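Local coordinates for protein dicer Related Helicase (PDB 6M6Q) that probably hydrolyses ATP as an RNA-binding helicase of the RIG-I-like receptor family in RNA interference, and is represented here by its helical N-terminal domain, at residues 16-21 and 152-157; 35-40 and 121-126; 53-58 and 125-130; 161-166 and 271-276. All coordinates share one frame; numbering follows the deposited sequence. Where two conformers were deposited one is given.

Contact 1. Residues 16-21 and 152-157; sequences LRLPFE and SHWEDL
Two irregular segments run in opposite directions where helix 146-152 ends in a Schellman motif at W154, which goes straight into a type II turn from W154 to L157. Along 16-21, L16 makes a single beta bridge with E155. Its CG lies beside its own backbone N, anti to the carbonyl carbon, and the isobutyl group runs alongside H153 in the same direction, CD1 over one imidazole face and CD2 against E155 CB at 3.7 Å. R17 N gives a fairly straight bond to W154 O at 3.2 Å, coming from above the carbonyl plane. The R17 chain bends at CG so that CG rests 3.3 Å from L157 O, while the guanidinium goes on to a salt bridge with D159. L18 N bonds to H153 O at 2.8 Å, again from above the carbonyl plane. With CG anti to its backbone N, L18 crosses obliquely over one face of the W154 indole: CB sits above the plane near the rim, and CD1 makes a CH-pi contact 3.8 Å from the centroid of the six-membered ring. An alanine in place of W154 would probably loosen this join, since L18 would lose the flat surface beneath it and Y28 its edge-to-face partner. L18 O takes H153 ND1 on an in-plane lone pair at 2.8 Å. H153 NE2 bonds to D138, so both nitrogens fix the ring's rotation. At the edge of that same ring, F20 N lies 3.5 Å from H153 CE1.

Contact 2. Residues 35-40 and 121-126; sequences KFLDVC and ECFLNT
Helices 33-42 and 94-127 meet here through side chains alone, the axes of the two short segments crossing at 113° with a closest approach of 11.3 Å. The aromatic part is the pair F36 and F123. Both rings are set by a CG anti to the backbone N; their planes are nearly parallel, 12° apart, but they are slid so far past each other that they barely overlap, and F36 CE2 comes to 3.8 Å from F123 CE2. The aliphatic part comes from two leucines. L124 passes F36 in the opposite direction and sets CD2 at the ring edge, 3.7 Å from F36 CD2, whereas L37 passes F123 and brings its CD1 to within 4.1 Å of F123 CD2. Sulfur adds a third kind: C40 SG lies over the rim of one F36 face, one turn along its own helix, and also reaches F123 CZ at 4.3 Å in an oblique sulfur-aromatic contact. No polar bond joins the two segments. K35 NZ and D38 OD1 form a salt bridge at 3.5 Å, with further partners beyond the helix, S229 and T230 for D38; T126 OG1 bonds nearly along the C=O axis to C122 O at 2.6 Å. I67 of helix 63-72 packs on F123, and helix 131-144 on F36, so the two rings belong to a wider bundle core. With every touching residue buried and no hydrogen bond between the segments, the contact depends on the fit of rings, methyl groups and sulfur, the charges being settled elsewhere.

Contact 3. Residues 53-58 and 125-130; sequences KLFESL and NTVLFD
The F55 ring is the flat group of this contact, met by three residues: V127 CG1 approaches it obliquely, 3.5 Å from F55 CD2, F123 meets it edge to face, and I136 of helix 131-144 packs against it as well. F55 CG lies beside its own backbone N, chi1 -59°, and the ring crosses V127 at about a right angle. V127 holds CG1 anti to its carbonyl carbon, which lets this one methyl serve two partners, for L58 CD1 also comes to 3.9 Å from V127 CG1. The other L58 methyl, CD2, meets D130 tip to tip, 3.4 Å from D130 OD1, in a contact of methyl with carboxylate oxygen. T126 adds its CG2, 3.6 Å from L58 O. Within 53-58 the 3-10 turn is tied on its outer side by a salt bridge from K53 NZ to the syn lone pair of E56 OE2 at 2.8 Å. An alanine in place of F55 would probably weaken the seating of this turn, because V127 and F123 would both lose the ring they pack on. D130 is the N-cap of helix 131-144, and its OD1 makes a weak hydrogen bond to the backbone N of G133. The arrangement is that of a helical bundle in which a 3-10 turn packs on the junction where one helix ends and the next begins, at an N-cap.

Contact 4. Residues 161-166 and 271-276; sequences WLTAET and AIIGFK
The start of helix 162-171 docks on the 3-10 turn 272-274 that follows helix 262-271, a helix-to-turn packing in this all-helical domain. Two side chains reach across to backbone carbonyls. T163 OG1 donates to F275 O at 2.8 Å, from well above the carbonyl plane, and W161 NE1 makes a weak bond to I273 O at 2.9 Å, bent to 122° at the hydrogen. The indole is sent there by a CG anti to its backbone N; its far corner, CH2, rests 3.8 Å from K276 CG as the two side chains cross obliquely, and G274 O lies near the ring plane at its edge. The second branch of T163, CG2, packs 3.3 Å from I272 O, so this threonine touches the turn with both its hydroxyl and its methyl. Apolar packing comes from I273, whose CD1 leans on A164 and lies 3.7 Å from A164 CB. Next outward are the groups that set these in place. N278 OD1 accepts from L162 N beside the start of the helix, S277 adds a weak bond to the T163 hydroxyl, and W289 of helix 288-295 meets F275 edge to face while also packing on T163 and I272. One face of the F275 ring has I272 O above its rim. Inside the helix, L162 O accepts both T166 N and T166 OG1, the hydroxyl at 3.0 Å.

Overall arrangement
Contacts 2 and 3 share N125 and T126 of helix 94-127 and form one continuous packing region, with the rings of F36, F55 and F123 passing from one to the other; contact 2 is fully buried and apolar, contact 3 only partly buried, with a carboxylate, D130, among its touching groups. Contacts 1 and 4 adjoin elsewhere, their centres 13 Å apart, through W154, whose indole packs on both I273 and A164. Both are buried; contact 1 joins two irregular segments, contact 4 a helix start and a 3-10 turn, and there the chemistry turns to hydrogen bonds onto backbone carbonyls. Contacts 2 and 4 lie on opposite sides of the chain's centre, about 27 Å apart between centres.

Contact 1. Residues 16-21 and 152-157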
# COMPACT_ATOMS: atom_id res chain seq x y z
N LEU B 16 14.46 18.99 19.68
CA LEU B 16 13.91 17.90 18.81
C LEU B 16 15.07 17.23 18.06
O LEU B 16 15.73 17.94 17.28
CB LEU B 16 12.89 18.45 17.81
CG LEU B 16 11.85 19.44 18.34
CD1 LEU B 16 10.93 19.90 17.21
CD2 LEU B 16 11.03 18.85 19.47
N ARG B 17 15.25 15.92 18.20
CA ARG B 17 16.25 15.13 17.43
C ARG B 17 15.66 14.68 16.08
O ARG B 17 16.44 14.20 15.23
CB ARG B 17 16.71 13.92 18.25
CG ARG B 17 17.61 14.29 19.42
CD ARG B 17 19.06 14.49 18.98
NE ARG B 17 19.84 15.29 19.93
CZ ARG B 17 19.83 16.63 20.01
NH1 ARG B 17 19.06 17.35 19.19
NH2 ARG B 17 20.57 17.26 20.91
N LEU B 18 14.33 14.81 15.92
CA LEU B 18 13.59 14.46 14.67
C LEU B 18 12.64 15.61 14.32
O LEU B 18 11.44 15.51 14.52
CB LEU B 18 12.82 13.15 14.87
CG LEU B 18 12.29 12.50 13.59
CD1 LEU B 18 13.31 11.54 12.98
CD2 LEU B 18 10.98 11.78 13.86
N PRO B 19 13.16 16.70 13.72
CA PRO B 19 12.30 17.78 13.24
C PRO B 19 11.51 17.36 11.99
O PRO B 19 11.80 16.30 11.42
CB PRO B 19 13.30 18.90 12.92
CG PRO B 19 14.59 18.16 12.54
CD PRO B 19 14.58 16.90 13.38
N PHE B 20 10.53 18.19 11.60
CA PHE B 20 9.66 17.99 10.42
C PHE B 20 10.52 17.65 9.19
O PHE B 20 10.14 16.74 8.40
CB PHE B 20 8.81 19.23 10.16
CG PHE B 20 7.75 19.05 9.10
CD1 PHE B 20 8.08 19.13 7.75
CD2 PHE B 20 6.43 18.79 9.44
CE1 PHE B 20 7.11 18.96 6.78
CE2 PHE B 20 5.47 18.61 8.46
CZ PHE B 20 5.81 18.70 7.13
N GLU B 21 11.66 18.34 9.04
CA GLU B 21 12.50 18.33 7.80
C GLU B 21 13.35 17.05 7.75
O GLU B 21 13.97 16.82 6.70
CB GLU B 21 13.38 19.58 7.75
CG GLU B 21 12.59 20.90 7.74
CD GLU B 21 12.18 21.43 9.10
OE1 GLU B 21 11.38 22.38 9.15
OE2 GLU B 21 12.65 20.89 10.12
N SER B 152 6.53 13.01 19.06
CA SER B 152 6.48 12.71 17.60
C SER B 152 7.75 13.24 16.91
O SER B 152 8.02 12.80 15.75
CB SER B 152 5.22 13.29 16.97
OG SER B 152 5.36 14.67 16.68
N HIS B 153 8.51 14.10 17.59
CA HIS B 153 9.73 14.78 17.07
C HIS B 153 11.00 14.36 17.85
O HIS B 153 12.07 14.90 17.55
CB HIS B 153 9.53 16.29 17.15
CG HIS B 153 8.66 16.85 16.08
ND1 HIS B 153 9.07 16.93 14.78
CD2 HIS B 153 7.44 17.44 16.14
CE1 HIS B 153 8.12 17.51 14.06
NE2 HIS B 153 7.13 17.84 14.88
N TRP B 154 10.88 13.44 18.83
CA TRP B 154 12.01 12.96 19.69
C TRP B 154 12.60 14.14 20.51
O TRP B 154 13.86 14.31 20.53
CB TRP B 154 13.12 12.29 18.85
CG TRP B 154 12.72 11.13 18.00
CD1 TRP B 154 11.53 10.45 18.00
CD2 TRP B 154 13.57 10.44 17.05
NE1 TRP B 154 11.57 9.41 17.11
CE2 TRP B 154 12.81 9.38 16.52
CE3 TRP B 154 14.88 10.63 16.60
CZ2 TRP B 154 13.33 8.51 15.55
CZ3 TRP B 154 15.38 9.77 15.64
CH2 TRP B 154 14.62 8.72 15.14
N GLU B 155 11.75 14.91 21.20
CA GLU B 155 12.16 16.02 22.09
C GLU B 155 12.96 15.46 23.28
O GLU B 155 12.53 14.45 23.87
CB GLU B 155 10.92 16.77 22.57
CG GLU B 155 11.21 18.09 23.23
CD GLU B 155 9.96 18.85 23.61
OE1 GLU B 155 9.11 18.26 24.30
OE2 GLU B 155 9.82 20.01 23.19
N ASP B 156 14.08 16.12 23.61
CA ASP B 156 14.97 15.87 24.78
C ASP B 156 15.59 14.47 24.67
O ASP B 156 16.02 13.93 25.70
CB ASP B 156 14.23 16.05 26.12
CG ASP B 156 13.60 17.42 26.33
OD1 ASP B 156 14.11 18.41 25.73
OD2 ASP B 156 12.61 17.49 27.09
N LEU B 157 15.72 13.93 23.46
CA LEU B 157 16.36 12.61 23.21
C LEU B 157 17.88 12.81 23.19
O LEU B 157 18.37 13.78 22.61
CB LEU B 157 15.84 12.01 21.89
CG LEU B 157 16.34 10.61 21.54
CD1 LEU B 157 15.47 9.52 22.18
CD2 LEU B 157 16.41 10.41 20.04

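Contact 2. Residues 35-40 and 121-126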
# COMPACT_ATOMS: atom_id res chain seq x y z
N LYS B 35 -4.58 8.52 16.29
CA LYS B 35 -4.71 9.53 17.36
C LYS B 35 -4.98 10.89 16.72
O LYS B 35 -5.76 11.65 17.30
CB LYS B 35 -3.47 9.55 18.26
CG LYS B 35 -3.46 10.61 19.37
CD LYS B 35 -4.66 10.52 20.31
CE LYS B 35 -4.68 11.58 21.40
NZ LYS B 35 -6.05 11.68 21.98
N PHE B 36 -4.44 11.13 15.53
CA PHE B 36 -4.66 12.38 14.75
C PHE B 36 -6.10 12.42 14.26
O PHE B 36 -6.74 13.46 14.43
CB PHE B 36 -3.68 12.47 13.58
CG PHE B 36 -4.05 13.49 12.54
CD1 PHE B 36 -4.05 14.84 12.83
CD2 PHE B 36 -4.39 13.09 11.25
CE1 PHE B 36 -4.41 15.77 11.87
CE2 PHE B 36 -4.73 14.02 10.29
CZ PHE B 36 -4.74 15.36 10.60
N LEU B 37 -6.60 11.31 13.71
CA LEU B 37 -8.04 11.14 13.32
C LEU B 37 -8.88 11.36 14.56
O LEU B 37 -9.78 12.17 14.47
CB LEU B 37 -8.29 9.75 12.72
CG LEU B 37 -9.71 9.48 12.18
CD1 LEU B 37 -10.05 10.35 10.95
CD2 LEU B 37 -9.87 8.00 11.82
N ASP B 38 -8.52 10.73 15.69
CA ASP B 38 -9.25 10.85 16.98
C ASP B 38 -9.40 12.33 17.36
O ASP B 38 -10.52 12.69 17.77
CB ASP B 38 -8.58 10.06 18.11
CG ASP B 38 -9.41 10.09 19.39
OD1 ASP B 38 -9.04 10.85 20.31
OD2 ASP B 38 -10.48 9.45 19.40
N VAL B 39 -8.34 13.13 17.23
CA VAL B 39 -8.29 14.58 17.60
C VAL B 39 -9.23 15.37 16.68
O VAL B 39 -10.02 16.18 17.19
CB VAL B 39 -6.83 15.12 17.55
CG1 VAL B 39 -6.78 16.64 17.53
CG2 VAL B 39 -5.99 14.58 18.70
N CYS B 40 -9.17 15.11 15.37
CA CYS B 40 -10.04 15.77 14.36
C CYS B 40 -11.52 15.44 14.67
O CYS B 40 -12.34 16.34 14.52
CB CYS B 40 -9.68 15.35 12.94
SG CYS B 40 -8.02 15.87 12.41
N GLU B 121 -9.69 6.38 5.88
CA GLU B 121 -8.48 6.04 5.08
C GLU B 121 -8.37 6.97 3.87
O GLU B 121 -7.25 7.28 3.49
CB GLU B 121 -8.51 4.58 4.66
CG GLU B 121 -8.31 3.61 5.82
CD GLU B 121 -7.02 2.83 5.83
OE1 GLU B 121 -6.86 1.98 6.71
OE2 GLU B 121 -6.18 3.06 4.93
N CYS B 122 -9.49 7.44 3.31
CA CYS B 122 -9.50 8.41 2.19
C CYS B 122 -8.96 9.76 2.67
O CYS B 122 -8.22 10.40 1.92
CB CYS B 122 -10.88 8.59 1.58
SG CYS B 122 -10.91 9.85 0.28
N PHE B 123 -9.30 10.16 3.89
CA PHE B 123 -8.82 11.44 4.48
C PHE B 123 -7.33 11.32 4.79
O PHE B 123 -6.53 12.11 4.25
CB PHE B 123 -9.64 11.80 5.71
CG PHE B 123 -9.03 12.87 6.58
CD1 PHE B 123 -9.01 14.19 6.17
CD2 PHE B 123 -8.57 12.57 7.84
CE1 PHE B 123 -8.56 15.19 7.01
CE2 PHE B 123 -8.12 13.57 8.68
CZ PHE B 123 -8.10 14.88 8.26
N LEU B 124 -6.97 10.34 5.62
CA LEU B 124 -5.61 10.15 6.18
C LEU B 124 -4.59 9.96 5.04
O LEU B 124 -3.53 10.58 5.12
CB LEU B 124 -5.60 8.97 7.15
CG LEU B 124 -6.35 9.19 8.47
CD1 LEU B 124 -6.08 8.06 9.46
CD2 LEU B 124 -5.97 10.53 9.09
N ASN B 125 -4.91 9.16 4.03
CA ASN B 125 -3.96 8.84 2.92
C ASN B 125 -3.77 10.06 2.00
O ASN B 125 -2.81 10.03 1.24
CB ASN B 125 -4.42 7.65 2.08
CG ASN B 125 -4.39 6.35 2.85
OD1 ASN B 125 -3.68 6.21 3.85
ND2 ASN B 125 -5.16 5.38 2.38
N THR B 126 -4.68 11.02 2.02
CA THR B 126 -4.61 12.27 1.22
C THR B 126 -3.73 13.30 1.94
O THR B 126 -2.83 13.86 1.29
CB THR B 126 -6.01 12.82 0.91
OG1 THR B 126 -6.77 11.82 0.23
CG2 THR B 126 -5.98 14.05 0.04

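Contact 3. Residues 53-58 and 125-130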
# COMPACT_ATOMS: atom_id res chain seq x y z
N LYS B 53 -11.84 20.82 8.47
CA LYS B 53 -12.03 21.92 7.48
C LYS B 53 -10.68 22.51 7.08
O LYS B 53 -10.58 23.00 5.94
CB LYS B 53 -12.96 23.00 8.03
CG LYS B 53 -13.77 23.73 6.97
CD LYS B 53 -14.46 24.96 7.47
CE LYS B 53 -15.36 25.59 6.43
NZ LYS B 53 -14.59 26.00 5.23
N LEU B 54 -9.67 22.44 7.96
CA LEU B 54 -8.30 22.99 7.70
C LEU B 54 -7.63 22.23 6.54
O LEU B 54 -6.51 22.64 6.16
CB LEU B 54 -7.44 22.87 8.97
CG LEU B 54 -7.90 23.68 10.18
CD1 LEU B 54 -7.38 23.06 11.48
CD2 LEU B 54 -7.44 25.13 10.06
N PHE B 55 -8.24 21.15 6.02
CA PHE B 55 -7.64 20.26 4.99
C PHE B 55 -8.41 20.36 3.67
O PHE B 55 -8.08 19.61 2.73
CB PHE B 55 -7.58 18.81 5.51
CG PHE B 55 -6.78 18.63 6.78
CD1 PHE B 55 -7.38 18.74 8.02
CD2 PHE B 55 -5.42 18.36 6.73
CE1 PHE B 55 -6.65 18.60 9.18
CE2 PHE B 55 -4.69 18.21 7.90
CZ PHE B 55 -5.30 18.34 9.12
N GLU B 56 -9.35 21.30 3.57
CA GLU B 56 -10.29 21.40 2.42
C GLU B 56 -9.53 21.72 1.12
O GLU B 56 -10.00 21.27 0.05
CB GLU B 56 -11.43 22.39 2.71
CG GLU B 56 -10.98 23.84 2.86
CD GLU B 56 -12.06 24.76 3.43
OE1 GLU B 56 -11.70 25.84 3.95
OE2 GLU B 56 -13.26 24.38 3.36
N SER B 57 -8.37 22.37 1.20
CA SER B 57 -7.52 22.77 0.04
C SER B 57 -6.92 21.53 -0.65
O SER B 57 -6.50 21.66 -1.84
CB SER B 57 -6.44 23.71 0.47
OG SER B 57 -5.99 23.40 1.78
N LEU B 58 -6.89 20.39 0.05
CA LEU B 58 -6.20 19.14 -0.40
C LEU B 58 -7.19 18.21 -1.12
O LEU B 58 -6.74 17.16 -1.60
CB LEU B 58 -5.58 18.45 0.80
CG LEU B 58 -4.38 19.16 1.42
CD1 LEU B 58 -4.23 18.77 2.87
CD2 LEU B 58 -3.10 18.85 0.65
N ASN B 125 -4.91 9.16 4.03
CA ASN B 125 -3.96 8.84 2.92
C ASN B 125 -3.77 10.06 2.00
O ASN B 125 -2.81 10.03 1.24
CB ASN B 125 -4.42 7.65 2.08
CG ASN B 125 -4.39 6.35 2.85
OD1 ASN B 125 -3.68 6.21 3.85
ND2 ASN B 125 -5.16 5.38 2.38
N THR B 126 -4.68 11.02 2.02
CA THR B 126 -4.61 12.27 1.22
C THR B 126 -3.73 13.30 1.94
O THR B 126 -2.83 13.86 1.29
CB THR B 126 -6.01 12.82 0.91
OG1 THR B 126 -6.77 11.82 0.23
CG2 THR B 126 -5.98 14.05 0.04
N VAL B 127 -3.96 13.52 3.24
CA VAL B 127 -3.38 14.65 4.02
C VAL B 127 -1.99 14.27 4.58
O VAL B 127 -1.20 15.15 4.73
CB VAL B 127 -4.31 15.11 5.16
CG1 VAL B 127 -5.65 15.54 4.64
CG2 VAL B 127 -4.46 14.06 6.23
N LEU B 128 -1.76 13.02 4.96
CA LEU B 128 -0.55 12.63 5.74
C LEU B 128 0.56 12.14 4.79
O LEU B 128 1.57 11.68 5.28
CB LEU B 128 -0.91 11.54 6.76
CG LEU B 128 -1.79 11.98 7.93
CD1 LEU B 128 -1.79 10.92 9.02
CD2 LEU B 128 -1.33 13.31 8.52
N PHE B 129 0.39 12.21 3.48
CA PHE B 129 1.42 11.76 2.50
C PHE B 129 1.77 12.92 1.57
O PHE B 129 2.40 12.68 0.52
CB PHE B 129 0.94 10.51 1.77
CG PHE B 129 0.95 9.25 2.60
CD1 PHE B 129 -0.10 8.93 3.46
CD2 PHE B 129 2.01 8.35 2.50
CE1 PHE B 129 -0.07 7.76 4.22
CE2 PHE B 129 2.01 7.17 3.24
CZ PHE B 129 0.97 6.87 4.08
N ASP B 130 1.41 14.13 1.99
CA ASP B 130 1.59 15.41 1.27
C ASP B 130 2.27 16.38 2.23
O ASP B 130 1.84 16.43 3.42
CB ASP B 130 0.24 15.97 0.83
CG ASP B 130 0.32 17.20 -0.05
OD1 ASP B 130 0.24 18.31 0.50
OD2 ASP B 130 0.39 17.03 -1.29

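Contact 4. Residues 161-166 and 271-276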
# COMPACT_ATOMS: atom_id res chain seq x y z
N TRP B 161 22.00 8.31 20.76
CA TRP B 161 21.01 7.23 21.04
C TRP B 161 21.13 6.14 19.97
O TRP B 161 20.79 6.41 18.84
CB TRP B 161 19.60 7.80 21.11
CG TRP B 161 18.67 6.95 21.92
CD1 TRP B 161 17.71 6.09 21.46
CD2 TRP B 161 18.63 6.86 23.35
NE1 TRP B 161 17.07 5.49 22.50
CE2 TRP B 161 17.62 5.94 23.67
CE3 TRP B 161 19.35 7.46 24.38
CZ2 TRP B 161 17.31 5.61 24.99
CZ3 TRP B 161 19.04 7.15 25.68
CH2 TRP B 161 18.03 6.24 25.98
N LEU B 162 21.57 4.95 20.35
CA LEU B 162 21.91 3.85 19.41
C LEU B 162 20.63 3.17 18.92
O LEU B 162 20.65 2.55 17.84
CB LEU B 162 22.83 2.88 20.15
CG LEU B 162 23.12 1.55 19.46
CD1 LEU B 162 23.93 1.75 18.18
CD2 LEU B 162 23.85 0.62 20.40
N THR B 163 19.56 3.25 19.71
CA THR B 163 18.24 2.68 19.38
C THR B 163 17.67 3.43 18.17
O THR B 163 17.01 2.80 17.35
CB THR B 163 17.29 2.77 20.57
OG1 THR B 163 17.56 1.66 21.41
CG2 THR B 163 15.84 2.79 20.16
N ALA B 164 17.91 4.73 18.10
CA ALA B 164 17.43 5.62 17.01
C ALA B 164 18.09 5.22 15.69
O ALA B 164 17.39 5.22 14.68
CB ALA B 164 17.69 7.07 17.35
N GLU B 165 19.38 4.86 15.72
CA GLU B 165 20.18 4.45 14.54
C GLU B 165 19.66 3.12 14.01
O GLU B 165 19.41 3.04 12.80
CB GLU B 165 21.67 4.36 14.89
CG GLU B 165 22.53 3.91 13.71
CD GLU B 165 23.92 3.37 14.07
OE1 GLU B 165 24.47 2.57 13.25
OE2 GLU B 165 24.45 3.73 15.14
N THR B 166 19.42 2.14 14.89
CA THR B 166 18.88 0.80 14.49
C THR B 166 17.51 0.99 13.81
O THR B 166 17.32 0.44 12.73
CB THR B 166 18.78 -0.15 15.69
OG1 THR B 166 19.96 -0.03 16.49
CG2 THR B 166 18.57 -1.59 15.28
N ALA B 271 6.78 3.48 20.34
CA ALA B 271 7.41 3.42 21.68
C ALA B 271 8.86 2.93 21.58
O ALA B 271 9.60 3.16 22.52
CB ALA B 271 6.61 2.52 22.58
N ILE B 272 9.22 2.24 20.48
CA ILE B 272 10.55 1.57 20.25
C ILE B 272 11.71 2.53 20.54
O ILE B 272 12.76 2.05 20.98
CB ILE B 272 10.62 1.03 18.80
CG1 ILE B 272 9.87 -0.29 18.68
CG2 ILE B 272 12.05 0.93 18.29
CD1 ILE B 272 9.79 -0.84 17.28
N ILE B 273 11.54 3.82 20.26
CA ILE B 273 12.61 4.86 20.35
C ILE B 273 13.08 4.98 21.81
O ILE B 273 14.21 5.44 22.01
CB ILE B 273 12.12 6.20 19.75
CG1 ILE B 273 13.30 7.08 19.33
CG2 ILE B 273 11.18 6.93 20.70
CD1 ILE B 273 14.15 6.48 18.22
N GLY B 274 12.28 4.53 22.77
CA GLY B 274 12.57 4.68 24.22
C GLY B 274 13.54 3.62 24.72
O GLY B 274 14.16 3.84 25.79
N PHE B 275 13.67 2.51 23.99
CA PHE B 275 14.57 1.38 24.32
C PHE B 275 16.02 1.88 24.52
O PHE B 275 16.48 2.73 23.74
CB PHE B 275 14.54 0.30 23.23
CG PHE B 275 13.21 -0.35 22.95
CD1 PHE B 275 12.09 -0.10 23.74
CD2 PHE B 275 13.08 -1.21 21.88
CE1 PHE B 275 10.87 -0.70 23.45
CE2 PHE B 275 11.87 -1.84 21.60
CZ PHE B 275 10.77 -1.58 22.39
N LYS B 276 16.69 1.41 25.56
CA LYS B 276 18.09 1.79 25.90
C LYS B 276 19.00 0.70 25.36
O LYS B 276 18.84 -0.46 25.81
CB LYS B 276 18.27 1.92 27.42
CG LYS B 276 17.55 3.10 28.07
CD LYS B 276 17.47 3.02 29.59
CE LYS B 276 16.32 3.82 30.18
NZ LYS B 276 15.00 3.17 29.92